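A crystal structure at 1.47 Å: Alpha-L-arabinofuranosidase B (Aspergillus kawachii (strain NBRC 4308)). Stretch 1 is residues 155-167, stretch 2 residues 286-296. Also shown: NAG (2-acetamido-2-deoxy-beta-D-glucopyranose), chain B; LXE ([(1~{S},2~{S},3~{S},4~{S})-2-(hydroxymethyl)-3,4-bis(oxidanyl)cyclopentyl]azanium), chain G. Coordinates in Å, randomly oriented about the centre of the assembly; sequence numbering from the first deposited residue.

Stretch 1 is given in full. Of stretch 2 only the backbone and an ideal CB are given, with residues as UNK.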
ATOM      1  N   HIS A 155      -8.463   0.509  -0.585  1.00 16.00           N
ATOM      2  CA  HIS A 155      -7.418  -0.062   0.287  1.00 16.36           C
ATOM      3  C   HIS A 155      -7.202   0.875   1.459  1.00 16.99           C
ATOM      4  O   HIS A 155      -6.612   1.919   1.264  1.00 16.16           O
ATOM      5  CB  HIS A 155      -6.109  -0.287  -0.501  1.00 15.34           C
ATOM      6  CG  HIS A 155      -5.042  -0.907   0.313  1.00 16.32           C
ATOM      7  ND1 HIS A 155      -3.705  -0.659   0.087  1.00 15.41           N
ATOM      8  CD2 HIS A 155      -5.104  -1.802   1.346  1.00 16.30           C
ATOM      9  CE1 HIS A 155      -2.995  -1.356   0.953  1.00 16.20           C
ATOM     10  NE2 HIS A 155      -3.832  -2.072   1.771  1.00 15.64           N
ATOM     11  N   TYR A 156      -7.736   0.560   2.634  1.00 15.55           N
ATOM     12  CA  TYR A 156      -7.747   1.524   3.744  1.00 16.34           C
ATOM     13  C   TYR A 156      -8.098   0.750   5.006  1.00 16.58           C
ATOM     14  O   TYR A 156      -8.614  -0.366   4.928  1.00 17.04           O
ATOM     15  CB  TYR A 156      -8.730   2.681   3.499  1.00 17.06           C
ATOM     16  CG  TYR A 156     -10.159   2.223   3.469  1.00 17.09           C
ATOM     17  CD1 TYR A 156     -10.904   2.219   4.631  1.00 18.50           C
ATOM     18  CD2 TYR A 156     -10.768   1.826   2.286  1.00 18.43           C
ATOM     19  CE1 TYR A 156     -12.232   1.784   4.650  1.00 20.81           C
ATOM     20  CE2 TYR A 156     -12.091   1.414   2.286  1.00 21.52           C
ATOM     21  CZ  TYR A 156     -12.815   1.372   3.469  1.00 23.80           C
ATOM     22  OH  TYR A 156     -14.116   0.965   3.426  1.00 23.70           O
ATOM     23  N   ASN A 157      -7.909   1.403   6.137  1.00 16.57           N
ATOM     24  CA  ASN A 157      -8.496   0.915   7.408  1.00 18.75           C
ATOM     25  C   ASN A 157      -8.862   2.130   8.244  1.00 18.10           C
ATOM     26  O   ASN A 157      -8.987   3.254   7.716  1.00 18.41           O
ATOM     27  CB  ASN A 157      -7.595  -0.144   8.033  1.00 18.28           C
ATOM     28  CG  ASN A 157      -6.297   0.396   8.613  1.00 17.29           C
ATOM     29  OD1 ASN A 157      -6.127   1.614   8.690  1.00 19.27           O
ATOM     30  ND2 ASN A 157      -5.408  -0.519   8.982  1.00 19.16           N
ATOM     31  N   ASP A 158      -9.084   1.899   9.555  1.00 19.13           N
ATOM     32  CA  ASP A 158      -9.590   2.935  10.463  1.00 19.85           C
ATOM     33  C   ASP A 158      -8.527   3.238  11.508  1.00 20.71           C
ATOM     34  O   ASP A 158      -8.844   4.013  12.450  1.00 21.77           O
ATOM     35  CB  ASP A 158     -10.919   2.472  11.079  1.00 21.11           C
ATOM     36  CG  ASP A 158     -10.826   1.158  11.816  1.00 26.81           C
ATOM     37  OD1 ASP A 158      -9.741   0.629  11.939  1.00 26.36           O
ATOM     38  OD2 ASP A 158     -11.906   0.680  12.285  1.00 25.60           O
ATOM     39  N   ALA A 159      -7.290   2.790  11.308  1.00 20.42           N
ATOM     40  CA  ALA A 159      -6.187   2.992  12.272  1.00 20.08           C
ATOM     41  C   ALA A 159      -5.390   4.224  11.887  1.00 21.90           C
ATOM     42  O   ALA A 159      -5.320   4.578  10.715  1.00 21.31           O
ATOM     43  CB  ALA A 159      -5.342   1.782  12.332  1.00 21.60           C
ATOM     44  N   CYS A 160      -4.778   4.901  12.840  1.00 18.82           N
ATOM     45  CA  CYS A 160      -4.006   6.111  12.528  1.00 19.27           C
ATOM     46  C   CYS A 160      -2.660   5.693  11.940  1.00 19.23           C
ATOM     47  O   CYS A 160      -1.980   4.852  12.531  1.00 20.18           O
ATOM     48  CB  CYS A 160      -3.765   6.945  13.762  1.00 21.50           C
ATOM     49  SG  CYS A 160      -2.950   8.495  13.376  1.00 23.37           S
ATOM     50  N   CYS A 161      -2.246   6.230  10.790  1.00 18.17           N
ATOM     51  CA  CYS A 161      -2.968   7.153   9.938  1.00 18.58           C
ATOM     52  C   CYS A 161      -2.383   7.034   8.528  1.00 17.84           C
ATOM     53  O   CYS A 161      -1.151   7.014   8.415  1.00 18.59           O
ATOM     54  CB  CYS A 161      -2.830   8.630  10.289  1.00 18.37           C
ATOM     55  SG  CYS A 161      -3.914   9.219  11.638  1.00 22.27           S
ATOM     56  N   PHE A 162      -3.215   6.895   7.499  1.00 16.83           N
ATOM     57  CA  PHE A 162      -2.665   6.761   6.121  1.00 16.05           C
ATOM     58  C   PHE A 162      -2.585   8.167   5.539  1.00 15.50           C
ATOM     59  O   PHE A 162      -3.577   8.673   4.968  1.00 15.74           O
ATOM     60  CB  PHE A 162      -3.524   5.835   5.253  1.00 15.47           C
ATOM     61  CG  PHE A 162      -2.874   5.634   3.914  1.00 16.09           C
ATOM     62  CD1 PHE A 162      -1.750   4.849   3.836  1.00 15.65           C
ATOM     63  CD2 PHE A 162      -3.302   6.314   2.778  1.00 18.22           C
ATOM     64  CE1 PHE A 162      -1.067   4.670   2.648  1.00 16.75           C
ATOM     65  CE2 PHE A 162      -2.606   6.159   1.580  1.00 19.15           C
ATOM     66  CZ  PHE A 162      -1.509   5.339   1.527  1.00 17.27           C
ATOM     67  N   ASP A 163      -1.450   8.809   5.716  1.00 15.00           N
ATOM     68  CA  ASP A 163      -1.243  10.220   5.370  1.00 15.24           C
ATOM     69  C   ASP A 163      -0.242  10.395   4.222  1.00 15.74           C
ATOM     70  O   ASP A 163       0.664   9.592   4.044  1.00 17.37           O
ATOM     71  CB  ASP A 163      -0.766  11.099   6.511  1.00 16.96           C
ATOM     72  CG  ASP A 163      -1.734  11.333   7.634  1.00 18.93           C
ATOM     73  OD1 ASP A 163      -2.865  10.834   7.591  1.00 17.51           O
ATOM     74  OD2 ASP A 163      -1.274  12.022   8.636  1.00 18.86           O
ATOM     75  N   TYR A 164      -0.379  11.503   3.516  1.00 15.30           N
ATOM     76  CA  TYR A 164       0.663  11.996   2.600  1.00 14.52           C
ATOM     77  C   TYR A 164       0.694  13.502   2.747  1.00 14.79           C
ATOM     78  O   TYR A 164      -0.335  14.182   2.518  1.00 15.22           O
ATOM     79  CB  TYR A 164       0.393  11.630   1.137  1.00 13.85           C
ATOM     80  CG  TYR A 164       1.383  12.221   0.172  1.00 13.41           C
ATOM     81  CD1 TYR A 164       2.714  11.841   0.205  1.00 14.31           C
ATOM     82  CD2 TYR A 164       1.039  13.209  -0.748  1.00 14.21           C
ATOM     83  CE1 TYR A 164       3.654  12.369  -0.661  1.00 14.11           C
ATOM     84  CE2 TYR A 164       1.954  13.738  -1.641  1.00 15.36           C
ATOM     85  CZ  TYR A 164       3.281  13.325  -1.609  1.00 15.01           C
ATOM     86  OH  TYR A 164       4.171  13.888  -2.484  1.00 15.18           O
ATOM     87  N   GLY A 165       1.853  14.046   3.135  1.00 14.17           N
ATOM     88  CA  GLY A 165       2.032  15.494   3.170  1.00 15.35           C
ATOM     89  C   GLY A 165       2.934  15.987   4.278  1.00 15.78           C
ATOM     90  O   GLY A 165       3.900  15.328   4.639  1.00 15.78           O
ATOM     91  N   ASN A 166       2.629  17.178   4.787  1.00 16.60           N
ATOM     92  CA  ASN A 166       3.549  18.001   5.598  1.00 15.87           C
ATOM     93  C   ASN A 166       3.467  17.558   7.060  1.00 17.04           C
ATOM     94  O   ASN A 166       2.339  17.426   7.598  1.00 16.63           O
ATOM     95  CB  ASN A 166       3.151  19.468   5.454  1.00 16.78           C
ATOM     96  CG  ASN A 166       4.238  20.471   5.782  1.00 16.70           C
ATOM     97  OD1 ASN A 166       4.879  20.338   6.836  1.00 16.98           O
ATOM     98  ND2 ASN A 166       4.482  21.422   4.898  1.00 17.44           N
ATOM     99  N   ALA A 167       4.617  17.322   7.687  1.00 16.41           N
ATOM    100  CA  ALA A 167       4.641  16.813   9.055  1.00 16.66           C
ATOM    101  C   ALA A 167       5.837  17.332   9.852  1.00 17.59           C
ATOM    102  O   ALA A 167       6.560  18.175   9.372  1.00 18.78           O
ATOM    103  CB  ALA A 167       4.543  15.331   9.062  1.00 19.88           C
ATOM    104  N   UNK A 286      -2.073   2.172   9.878  1.00 17.02           N
ATOM    105  CA  UNK A 286      -2.932   2.341   8.689  1.00 17.59           C
ATOM    106  C   UNK A 286      -2.414   1.520   7.511  1.00 17.20           C
ATOM    107  O   UNK A 286      -1.251   1.077   7.460  1.00 17.90           O
ATOM    108  CB  UNK A 286      -3.014   3.817   8.294  1.00 17.59           C
ATOM    109  N   UNK A 287      -3.294   1.370   6.539  1.00 16.05           N
ATOM    110  CA  UNK A 287      -2.936   0.779   5.252  1.00 15.82           C
ATOM    111  C   UNK A 287      -3.508   1.649   4.143  1.00 16.17           C
ATOM    112  O   UNK A 287      -4.501   2.344   4.338  1.00 15.65           O
ATOM    113  CB  UNK A 287      -3.447  -0.658   5.138  1.00 15.82           C
ATOM    114  N   UNK A 288      -2.925   1.510   2.941  1.00 16.05           N
ATOM    115  CA  UNK A 288      -3.359   2.278   1.763  1.00 15.83           C
ATOM    116  C   UNK A 288      -2.388   2.083   0.639  1.00 14.71           C
ATOM    117  O   UNK A 288      -1.378   1.422   0.813  1.00 14.49           O
ATOM    118  CB  UNK A 288      -3.493   3.767   2.086  1.00 15.83           C
ATOM    119  N   UNK A 289      -2.743   2.607  -0.518  1.00 15.02           N
ATOM    120  CA  UNK A 289      -1.891   2.504  -1.686  1.00 13.20           C
ATOM    121  C   UNK A 289      -1.708   3.881  -2.302  1.00 14.10           C
ATOM    122  O   UNK A 289      -2.715   4.563  -2.561  1.00 14.55           O
ATOM    123  CB  UNK A 289      -2.477   1.525  -2.705  1.00 13.20           C
ATOM    124  N   UNK A 290      -0.468   4.210  -2.586  1.00 14.33           N
ATOM    125  CA  UNK A 290      -0.064   5.486  -3.205  1.00 13.94           C
ATOM    126  C   UNK A 290       0.477   5.223  -4.597  1.00 14.83           C
ATOM    127  O   UNK A 290       1.361   4.354  -4.772  1.00 14.42           O
ATOM    128  CB  UNK A 290       0.984   6.207  -2.355  1.00 13.94           C
ATOM    129  N   UNK A 291      -0.035   5.953  -5.586  1.00 14.13           N
ATOM    130  CA  UNK A 291       0.471   5.812  -6.980  1.00 13.56           C
ATOM    131  C   UNK A 291       1.328   7.026  -7.376  1.00 14.33           C
ATOM    132  O   UNK A 291       2.346   6.857  -8.073  1.00 14.66           O
ATOM    133  CB  UNK A 291      -0.693   5.659  -7.961  1.00 13.56           C
ATOM    134  N   UNK A 292       0.879   8.236  -7.079  1.00 13.39           N
ATOM    135  CA  UNK A 292       1.584   9.470  -7.426  1.00 13.52           C
ATOM    136  C   UNK A 292       1.108  10.584  -6.505  1.00 14.32           C
ATOM    137  O   UNK A 292      -0.020  10.495  -5.986  1.00 13.98           O
ATOM    138  CB  UNK A 292       1.359   9.843  -8.893  1.00 13.52           C
ATOM    139  N   UNK A 293       1.932  11.593  -6.347  1.00 13.92           N
ATOM    140  CA  UNK A 293       1.498  12.756  -5.575  1.00 13.80           C
ATOM    141  C   UNK A 293       2.588  13.803  -5.563  1.00 13.77           C
ATOM    142  O   UNK A 293       3.741  13.521  -5.900  1.00 14.23           O
ATOM    143  CB  UNK A 293       1.126  12.359  -4.145  1.00 13.80           C
ATOM    144  N   UNK A 294       2.189  14.994  -5.136  1.00 13.53           N
ATOM    145  CA  UNK A 294       3.114  16.130  -5.056  1.00 13.70           C
ATOM    146  C   UNK A 294       2.777  16.985  -3.844  1.00 14.66           C
ATOM    147  O   UNK A 294       1.653  16.939  -3.346  1.00 15.91           O
ATOM    148  CB  UNK A 294       3.060  16.971  -6.333  1.00 13.70           C
ATOM    149  N   UNK A 295       3.735  17.860  -3.516  1.00 15.04           N
ATOM    150  CA  UNK A 295       3.514  19.022  -2.626  1.00 15.09           C
ATOM    151  C   UNK A 295       4.043  20.239  -3.364  1.00 16.52           C
ATOM    152  O   UNK A 295       5.025  20.137  -4.120  1.00 15.74           O
ATOM    153  CB  UNK A 295       4.201  18.853  -1.270  1.00 15.09           C
ATOM    154  N   UNK A 296       3.339  21.350  -3.199  1.00 16.49           N
ATOM    155  CA  UNK A 296       3.658  22.619  -3.882  1.00 17.02           C
ATOM    156  C   UNK A 296       4.008  23.709  -2.883  1.00 17.57           C
ATOM    157  O   UNK A 296       3.731  23.599  -1.718  1.00 17.90           O
ATOM    158  CB  UNK A 296       2.483  23.073  -4.750  1.00 17.02           C
TER
HETATM  159  C1  NAG B   1     -14.215   0.957   9.219  1.00 21.02           C
HETATM  160  C2  NAG B   1     -15.013   0.930  10.556  1.00 22.85           C
HETATM  161  C3  NAG B   1     -15.132  -0.517  11.053  1.00 27.37           C
HETATM  162  C4  NAG B   1     -15.748  -1.403   9.997  1.00 27.03           C
HETATM  163  C5  NAG B   1     -14.889  -1.196   8.706  1.00 25.69           C
HETATM  164  C6  NAG B   1     -15.381  -2.049   7.576  1.00 26.28           C
HETATM  165  C7  NAG B   1     -14.985   2.757  12.202  1.00 26.52           C
HETATM  166  C8  NAG B   1     -14.121   3.432  13.177  1.00 26.79           C
HETATM  167  N2  NAG B   1     -14.389   1.740  11.577  1.00 23.09           N
HETATM  168  O3  NAG B   1     -16.027  -0.416  12.224  1.00 28.33           O
HETATM  169  O4  NAG B   1     -15.587  -2.788  10.296  1.00 31.55           O
HETATM  170  O5  NAG B   1     -14.958   0.150   8.276  1.00 23.29           O
HETATM  171  O6  NAG B   1     -16.733  -1.791   7.260  1.00 30.05           O
HETATM  172  O7  NAG B   1     -16.130   3.171  11.942  1.00 30.76           O
HETATM  173  C1' LXE G 507      -0.623  13.220  15.828  1.00 20.18           C
HETATM  174  C2' LXE G 507      -0.137  12.439  14.605  1.00 24.70           C
HETATM  175  O2' LXE G 507       1.025  12.974  14.083  1.00 26.03           O
HETATM  176  C3' LXE G 507      -1.299  12.576  13.721  1.00 22.96           C
HETATM  177  O3' LXE G 507      -1.118  11.680  12.546  1.00 24.15           O
HETATM  178  C4' LXE G 507      -2.408  12.066  14.617  1.00 23.56           C
HETATM  179  C5' LXE G 507      -3.778  12.576  14.212  1.00 21.17           C
HETATM  180  O5' LXE G 507      -3.869  13.977  14.080  1.00 22.55           O
HETATM  181  C6' LXE G 507      -1.965  12.569  16.049  1.00 24.41           C
HETATM  182  N1' LXE G 507      -1.873  11.344  16.893  1.00 29.34           N

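At position 286 CA-to-CB runs sideways into a crevice of the cystine loop: the ideal CB lies 3.2 Å from Phe-162 N, 3.3 Å from Cys-161 C and 3.4 Å from Ala-159 O. So tight a fit favours a side chain that stops at CB. The residue is Ala-286, and its CB packs 3.7 Å from Phe-162 CB.

Position 287 points away overall, yet its ideal CB is 3.7 Å from His-155 NE2, and Tyr-156 O waits nearby as an acceptor. A small polar residue would be tolerated; a long one carrying a donor could fold back to the carbonyl. Gln-287 does so: with chi1 p and chi2 t, its NE2 donates to Tyr-156 O at 3.0 Å. Its OE1 accepts from water 2 (2.8 Å to the water O), which also hydrogen-bonds His-155 NE2 (2.7 Å from the same O).

Position 288 faces stretch 1 with phi/psi of 171/173, and an ideal CB would clash with Phe-162 CZ at 2.6 Å. Glycine is the natural reading. Gly-288 brings its CA over two aromatic faces, 3.5 Å from the centroid of the Phe-162 ring and 3.8 Å from that of His-155. The same CA makes a C-H...O contact with His-155 O at 3.3 Å, so the bare backbone serves as the packing surface.

At 289 the CB direction is away overall, but His-155 ND1 lies 3.8 Å from the ideal CB. A short hydroxyl, serine or threonine, suits that edge of the imidazole. Thr-289, rotamer m, hydrogen-bonds through OG1 to His-155 ND1 at 2.7 Å; either atom could be the donor.

Position 290 points toward stretch 1, with Phe-162 CZ 4.7 Å from the ideal CB and the Tyr-164 ring farther along. A large apolar or aromatic group could span that distance. Phe-290, chi1 t, sets its edge toward the face of Tyr-164, centroids 4.9 Å apart and planes at 50°.

Positions 291 and 292 find nothing of stretch 1 within 5.5 Å of their ideal CBs, so this contact sets no preference; they are Tyr-291 and Glu-292.

Position 293 turns toward the tyrosine, where an ideal CB would sit 3.0 Å from Tyr-164 CE2, a clash. Gly-293 leaves that ring its room.

Position 294 points away and is loosely specified; it holds Val-294.

Position 295 points toward Tyr-164 and the corner at Gly-165, inviting a long, flexible apolar chain. Met-295 reaches with SD to 3.9 Å from Gly-165 CA and with CE to 3.8 Å from Asn-166 CB.

Position 296 is out of reach; it is Thr-296.

Stretch 2, residues 286-296: AQGTFYEGVMT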
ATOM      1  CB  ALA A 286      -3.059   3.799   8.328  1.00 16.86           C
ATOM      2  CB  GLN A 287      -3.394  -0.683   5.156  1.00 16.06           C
ATOM      3  CG  GLN A 287      -4.898  -0.843   5.162  1.00 16.02           C
ATOM      4  CD  GLN A 287      -5.358  -2.278   5.309  1.00 16.10           C
ATOM      5  OE1 GLN A 287      -4.550  -3.145   5.689  1.00 17.84           O
ATOM      6  NE2 GLN A 287      -6.626  -2.562   4.981  1.00 17.64           N
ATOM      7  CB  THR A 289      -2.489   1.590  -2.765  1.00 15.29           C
ATOM      8  OG1 THR A 289      -2.638   0.276  -2.226  1.00 15.71           O
ATOM      9  CG2 THR A 289      -1.620   1.501  -3.999  1.00 15.08           C
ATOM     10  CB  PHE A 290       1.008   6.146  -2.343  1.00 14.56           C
ATOM     11  CG  PHE A 290       1.608   7.423  -2.865  1.00 14.17           C
ATOM     12  CD1 PHE A 290       1.115   8.646  -2.474  1.00 15.33           C
ATOM     13  CD2 PHE A 290       2.730   7.394  -3.682  1.00 15.06           C
ATOM     14  CE1 PHE A 290       1.700   9.840  -2.867  1.00 14.82           C
ATOM     15  CE2 PHE A 290       3.314   8.589  -4.109  1.00 16.25           C
ATOM     16  CZ  PHE A 290       2.802   9.815  -3.690  1.00 14.36           C
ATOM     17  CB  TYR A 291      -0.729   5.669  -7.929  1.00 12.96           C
ATOM     18  CG  TYR A 291      -1.515   4.403  -7.681  1.00 13.46           C
ATOM     19  CD1 TYR A 291      -1.047   3.149  -8.029  1.00 13.43           C
ATOM     20  CD2 TYR A 291      -2.764   4.456  -7.089  1.00 14.27           C
ATOM     21  CE1 TYR A 291      -1.776   1.993  -7.807  1.00 13.97           C
ATOM     22  CE2 TYR A 291      -3.484   3.313  -6.855  1.00 14.04           C
ATOM     23  CZ  TYR A 291      -3.015   2.082  -7.212  1.00 14.69           C
ATOM     24  OH  TYR A 291      -3.761   0.945  -7.008  1.00 15.81           O
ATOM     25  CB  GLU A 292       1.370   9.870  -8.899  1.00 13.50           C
ATOM     26  CG  GLU A 292      -0.079  10.166  -9.267  1.00 13.90           C
ATOM     27  CD  GLU A 292      -0.263  10.546 -10.731  1.00 14.97           C
ATOM     28  OE1 GLU A 292      -0.165   9.626 -11.551  1.00 14.57           O
ATOM     29  OE2 GLU A 292      -0.395  11.747 -11.023  1.00 13.94           O
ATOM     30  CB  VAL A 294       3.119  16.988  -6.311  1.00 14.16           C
ATOM     31  CG1 VAL A 294       3.265  16.221  -7.619  1.00 14.81           C
ATOM     32  CG2 VAL A 294       1.921  17.922  -6.346  1.00 15.07           C
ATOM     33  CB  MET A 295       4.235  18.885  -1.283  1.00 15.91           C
ATOM     34  CG  MET A 295       3.681  17.712  -0.486  1.00 15.86           C
ATOM     35  SD  MET A 295       4.707  17.370   0.980  1.00 17.76           S
ATOM     36  CE  MET A 295       4.451  18.878   1.936  1.00 19.62           C
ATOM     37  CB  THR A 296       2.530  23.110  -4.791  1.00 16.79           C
ATOM     38  OG1 THR A 296       1.503  23.676  -3.958  1.00 17.82           O
ATOM     39  CG2 THR A 296       1.955  22.034  -5.664  1.00 17.18           C
TER
HETATM   40  O   HOH W   1      -5.251   4.032  -0.408  1.00 16.70           O
HETATM   41  O   HOH W   2      -2.882  -3.846   3.576  1.00 17.14           O
HETATM   42  O   HOH W   3      -6.381   3.956   5.696  1.00 17.28           O
HETATM   43  O   HOH W   4       0.025   4.122   9.346  1.00 20.67           O
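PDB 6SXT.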